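Local structure of glycerol Dehydrogenase (Unidentified, 5XN8) at residues E72-I77 and G104-L109. The protein probably catalyses the NAD-dependent oxidation of glycerol to dihydroxyacetone, and carries a zinc ion in the site expected to hold the catalytic metal. Numbering follows the deposited sequence.
Sequences EIRRLI and GYYQKL
Arg74 reaches from helix 70-83 over one face of the Tyr106 ring, a cation-pi contact in which CZ of Arg74 lies 4.6 Å from the centroid of the Tyr106 ring and 20° off its normal. The guanidinium does not lie flat on the ring: the two planes are 46° apart, with NH1 of Arg74 3.9 Å from CE2 of Tyr106 and NH2 set toward the rim. The chain is bent at chi2 (27°), which sets CD off a staggered position before the rest runs out toward the ring. The opposite face of the ring is occupied by Tyr105 CD2, so the phenol is held between an arginine and its own sequence neighbour. Ile73 CG2 approaches Tyr106 CD2 at 4.4 Å, and Ile77 CD1 meets Tyr106 CB. The same Ile77 turns its other branch, CG2, to OE1 of Gln107 at 3.4 Å, a methyl against an amide oxygen. Further in, Ile73 packs on Thr99 and Ala102, and Ile77 on Ile103. Lys108, with positive phi, closes helix 94-107 in a Schellman motif. Helix 70-83 links strand 58-63 to strand 87-92, and helix 94-107 links strand 87-92 to strand 111-115, so two successive helices of the parallel sheet pack side by side, as is characteristic of the Rossmann-like NAD-binding domain of iron-containing alcohol dehydrogenases.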
# COMPACT_ATOMS: atom_id res chain seq x y z
N GLU A 72 -38.36 45.42 14.04
CA GLU A 72 -37.50 45.25 15.21
C GLU A 72 -36.16 45.97 15.04
O GLU A 72 -35.69 46.61 15.97
CB GLU A 72 -37.29 43.76 15.51
CG GLU A 72 -36.53 43.43 16.80
CD GLU A 72 -37.24 43.88 18.07
OE1 GLU A 72 -38.46 44.17 18.04
OE2 GLU A 72 -36.58 43.91 19.13
N ILE A 73 -35.58 45.86 13.85
CA ILE A 73 -34.33 46.57 13.50
C ILE A 73 -34.49 48.08 13.71
O ILE A 73 -33.67 48.69 14.40
CB ILE A 73 -33.88 46.28 12.04
CG1 ILE A 73 -33.42 44.82 11.89
CG2 ILE A 73 -32.77 47.21 11.57
CD1 ILE A 73 -33.54 44.31 10.48
N ARG A 74 -35.55 48.65 13.13
CA ARG A 74 -35.82 50.09 13.22
C ARG A 74 -36.12 50.55 14.65
O ARG A 74 -35.77 51.68 15.00
CB ARG A 74 -36.96 50.51 12.27
CG ARG A 74 -36.62 50.60 10.78
CD ARG A 74 -35.50 49.74 10.26
NE ARG A 74 -35.25 50.01 8.84
CZ ARG A 74 -34.86 49.12 7.93
NH1 ARG A 74 -34.66 47.84 8.24
NH2 ARG A 74 -34.68 49.53 6.67
N ARG A 75 -36.75 49.70 15.45
CA ARG A 75 -37.01 50.01 16.86
C ARG A 75 -35.71 50.12 17.66
O ARG A 75 -35.54 51.05 18.44
CB ARG A 75 -37.94 48.95 17.49
CG ARG A 75 -38.50 49.32 18.86
CD ARG A 75 -39.25 48.15 19.50
NE ARG A 75 -38.36 47.04 19.86
CZ ARG A 75 -37.56 46.99 20.93
NH1 ARG A 75 -37.52 47.98 21.82
NH2 ARG A 75 -36.79 45.91 21.13
N LEU A 76 -34.80 49.17 17.45
CA LEU A 76 -33.52 49.12 18.16
C LEU A 76 -32.53 50.19 17.67
O LEU A 76 -31.78 50.75 18.48
CB LEU A 76 -32.87 47.74 18.05
CG LEU A 76 -33.50 46.60 18.87
CD1 LEU A 76 -32.96 45.26 18.41
CD2 LEU A 76 -33.31 46.81 20.37
N ILE A 77 -32.54 50.46 16.37
CA ILE A 77 -31.76 51.57 15.80
C ILE A 77 -32.12 52.90 16.48
O ILE A 77 -31.23 53.65 16.87
CB ILE A 77 -31.93 51.67 14.26
CG1 ILE A 77 -31.12 50.55 13.59
CG2 ILE A 77 -31.45 53.02 13.73
CD1 ILE A 77 -31.49 50.27 12.15
N GLY A 104 -25.71 47.23 12.42
CA GLY A 104 -24.35 47.65 12.08
C GLY A 104 -24.22 48.14 10.65
O GLY A 104 -23.55 49.16 10.40
N TYR A 105 -24.87 47.44 9.73
CA TYR A 105 -24.90 47.83 8.33
C TYR A 105 -25.56 49.19 8.11
O TYR A 105 -24.94 50.11 7.57
CB TYR A 105 -25.61 46.77 7.47
CG TYR A 105 -25.86 47.26 6.06
CD1 TYR A 105 -24.80 47.56 5.21
CD2 TYR A 105 -27.16 47.49 5.60
CE1 TYR A 105 -25.02 48.05 3.93
CE2 TYR A 105 -27.39 47.99 4.32
CZ TYR A 105 -26.32 48.26 3.50
OH TYR A 105 -26.54 48.75 2.23
N TYR A 106 -26.81 49.33 8.55
CA TYR A 106 -27.57 50.57 8.32
C TYR A 106 -26.99 51.80 9.04
O TYR A 106 -27.13 52.92 8.55
CB TYR A 106 -29.05 50.39 8.65
CG TYR A 106 -29.78 49.47 7.70
CD1 TYR A 106 -29.94 49.81 6.35
CD2 TYR A 106 -30.31 48.25 8.13
CE1 TYR A 106 -30.59 48.96 5.47
CE2 TYR A 106 -30.96 47.39 7.25
CZ TYR A 106 -31.10 47.75 5.92
OH TYR A 106 -31.76 46.90 5.05
N GLN A 107 -26.33 51.59 10.18
CA GLN A 107 -25.68 52.68 10.93
C GLN A 107 -24.19 52.85 10.63
O GLN A 107 -23.56 53.75 11.18
CB GLN A 107 -25.88 52.46 12.43
CG GLN A 107 -27.34 52.55 12.88
CD GLN A 107 -27.94 53.91 12.63
OE1 GLN A 107 -28.87 54.06 11.85
NE2 GLN A 107 -27.37 54.93 13.27
N LYS A 108 -23.63 52.00 9.77
CA LYS A 108 -22.19 52.01 9.45
C LYS A 108 -21.35 51.88 10.72
O LYS A 108 -20.47 52.70 10.98
CB LYS A 108 -21.80 53.26 8.65
CG LYS A 108 -22.63 53.48 7.40
CD LYS A 108 -22.08 54.63 6.57
CE LYS A 108 -22.98 54.96 5.39
NZ LYS A 108 -24.33 55.42 5.83
N LEU A 109 -21.64 50.83 11.50
CA LEU A 109 -20.95 50.56 12.76
C LEU A 109 -20.32 49.16 12.75
O LEU A 109 -20.81 48.26 12.06
CB LEU A 109 -21.93 50.66 13.95
CG LEU A 109 -22.70 51.98 14.14
CD1 LEU A 109 -23.79 51.78 15.17
CD2 LEU A 109 -21.80 53.15 14.54